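Local coordinates for ribosome inactivating type 1 protein (Iris hollandica, PDB 3MVG) that belongs to the type 1 ribosome-inactivating proteins, a family of single-chain plant proteins, at residues 35-40 with 244-249. Numbering follows the deposited sequence. Where two conformers were deposited one is given.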
loop_
_atom_site.group_PDB
_atom_site.type_symbol
_atom_site.label_atom_id
_atom_site.label_comp_id
_atom_site.label_asym_id
_atom_site.label_seq_id
_atom_site.Cartn_x
_atom_site.Cartn_y
_atom_site.Cartn_z
ATOM N N ASP A 35 10.619 -8.131 11.960
ATOM C CA ASP A 35 10.692 -7.748 10.544
ATOM C C ASP A 35 10.333 -6.291 10.262
ATOM O O ASP A 35 9.990 -5.943 9.125
ATOM C CB ASP A 35 9.922 -8.730 9.653
ATOM C CG ASP A 35 10.565 -10.092 9.623
ATOM O OD1 ASP A 35 11.808 -10.172 9.741
ATOM O OD2 ASP A 35 9.833 -11.087 9.489
ATOM N N ILE A 36 10.414 -5.459 11.299
ATOM C CA ILE A 36 10.275 -4.018 11.168
ATOM C C ILE A 36 11.595 -3.381 11.610
ATOM O O ILE A 36 12.150 -3.757 12.649
ATOM C CB ILE A 36 9.109 -3.464 12.015
ATOM C CG1 ILE A 36 7.833 -4.280 11.785
ATOM C CG2 ILE A 36 8.877 -1.984 11.702
ATOM C CD1 ILE A 36 6.682 -3.854 12.655
ATOM N N PRO A 37 12.122 -2.434 10.815
ATOM C CA PRO A 37 13.363 -1.764 11.210
ATOM C C PRO A 37 13.240 -0.996 12.520
ATOM O O PRO A 37 12.249 -0.296 12.757
ATOM C CB PRO A 37 13.605 -0.775 10.070
ATOM C CG PRO A 37 12.953 -1.401 8.897
ATOM C CD PRO A 37 11.718 -2.056 9.444
ATOM N N LEU A 38 14.265 -1.134 13.351
ATOM C CA LEU A 38 14.371 -0.396 14.596
ATOM C C LEU A 38 15.204 0.849 14.359
ATOM O O LEU A 38 16.311 0.768 13.820
ATOM C CB LEU A 38 15.047 -1.277 15.647
ATOM C CG LEU A 38 15.152 -0.747 17.081
ATOM C CD1 LEU A 38 13.780 -0.574 17.693
ATOM C CD2 LEU A 38 15.987 -1.711 17.917
ATOM N N LEU A 39 14.677 2.006 14.737
ATOM C CA LEU A 39 15.428 3.246 14.590
ATOM C C LEU A 39 16.570 3.295 15.611
ATOM O O LEU A 39 16.540 2.575 16.626
ATOM C CB LEU A 39 14.489 4.450 14.714
ATOM C CG LEU A 39 13.504 4.591 13.542
ATOM C CD1 LEU A 39 12.550 5.723 13.803
ATOM C CD2 LEU A 39 14.217 4.802 12.192
ATOM N N PRO A 40 17.605 4.106 15.339
ATOM C CA PRO A 40 18.760 4.158 16.241
ATOM C C PRO A 40 18.453 4.756 17.607
ATOM O O PRO A 40 17.439 5.436 17.803
ATOM C CB PRO A 40 19.772 5.047 15.508
ATOM C CG PRO A 40 19.082 5.625 14.376
ATOM C CD PRO A 40 17.810 4.902 14.115
ATOM N N LEU A 244 3.005 -0.609 9.866
ATOM C CA LEU A 244 4.057 -0.067 10.723
ATOM C C LEU A 244 5.410 -0.455 10.132
ATOM O O LEU A 244 5.682 -1.641 9.938
ATOM C CB LEU A 244 3.899 -0.580 12.152
ATOM C CG LEU A 244 4.926 -0.100 13.168
ATOM C CD1 LEU A 244 4.867 1.406 13.353
ATOM C CD2 LEU A 244 4.676 -0.818 14.492
ATOM N N ALA A 245 6.251 0.542 9.843
ATOM C CA ALA A 245 7.397 0.332 8.962
ATOM C C ALA A 245 8.723 0.772 9.541
ATOM O O ALA A 245 9.772 0.491 8.966
ATOM C CB ALA A 245 7.159 1.019 7.612
ATOM N N LEU A 246 8.665 1.497 10.653
ATOM C CA LEU A 246 9.832 1.912 11.430
ATOM C C LEU A 246 9.412 1.900 12.882
ATOM O O LEU A 246 8.276 2.273 13.190
ATOM C CB LEU A 246 10.272 3.338 11.078
ATOM C CG LEU A 246 10.702 3.640 9.645
ATOM C CD1 LEU A 246 10.872 5.134 9.459
ATOM C CD2 LEU A 246 11.985 2.901 9.312
ATOM N N LEU A 247 10.323 1.502 13.766
ATOM C CA LEU A 247 10.024 1.457 15.195
ATOM C C LEU A 247 10.825 2.483 15.965
ATOM O O LEU A 247 12.056 2.517 15.875
ATOM C CB LEU A 247 10.331 0.077 15.783
ATOM C CG LEU A 247 9.670 -1.137 15.154
ATOM C CD1 LEU A 247 10.279 -2.384 15.752
ATOM C CD2 LEU A 247 8.169 -1.131 15.328
ATOM N N LEU A 248 10.124 3.312 16.742
ATOM C CA LEU A 248 10.788 4.173 17.721
ATOM C C LEU A 248 11.406 3.285 18.803
ATOM O O LEU A 248 10.682 2.536 19.464
ATOM C CB LEU A 248 9.783 5.144 18.344
ATOM C CG LEU A 248 10.364 6.137 19.350
ATOM C CD1 LEU A 248 11.301 7.128 18.659
ATOM C CD2 LEU A 248 9.236 6.868 20.041
ATOM N N ARG A 249 12.722 3.354 18.978
ATOM C CA ARG A 249 13.391 2.468 19.935
ATOM C C ARG A 249 12.907 2.752 21.354
ATOM O O ARG A 249 12.900 3.901 21.810
ATOM C CB ARG A 249 14.910 2.589 19.823
ATOM C CG ARG A 249 15.683 1.577 20.677
ATOM C CD ARG A 249 17.182 1.698 20.480
ATOM N NE ARG A 249 17.544 1.378 19.100
ATOM C CZ ARG A 249 18.681 0.815 18.713
ATOM N NH1 ARG A 249 19.628 0.516 19.600
ATOM N NH2 ARG A 249 18.876 0.553 17.428
HETATM O O HOH W 1 14.655 5.327 18.035
#
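L247 pairs with residues 37-39 through both of its backbone polar groups. Its N donates to P37 O at 2.8 Å, and its O accepts from L39 N at 2.9 Å. The two segments run in roughly the same direction. Their end-to-end directions differ by 31°, and L38 and L247 form a single parallel bridge.

The tight part is apolar. P37 CD presses on A245 O at 3.2 Å. In the conformer described, I36 CG2 lies 3.6 Å from L247 CG, and the two side chains cross at about a right angle. There CG2 is anti to the backbone N (CG1 at chi1 -49°) and also meets the A245 carbonyl carbon, while I36 CD1 reaches L244 CD2. On another side, L246 CD2 touches both P37 CB and L39 CD2. Helix 13-27 supplies L27, which packs on L39 and L246, and helix 201-210 supplies W201, which packs on L39 and L244.

The R249 end is more open and more polar: R249 is partly exposed and a water takes part. R249 NE donates to L39 O at 2.9 Å. NE lies in the carbonyl plane of L39, and L39 O sits 20° out of the guanidinium plane. NH2 adds a weak bond to the same oxygen at 3.2 Å. L38 CD2 sits over one guanidinium face, 3.7 Å from R249 NE, and P40 C lies over the opposite face. The water accepts from R249 N and donates to P40 O, and so bridges the two backbones.

Together these contacts tie strand 36-37 and the residues that follow it to the loop after helix 235-240. This is a short parallel beta bridge, closed by an arginine-to-carbonyl bond, within the ribosome-inactivating protein fold.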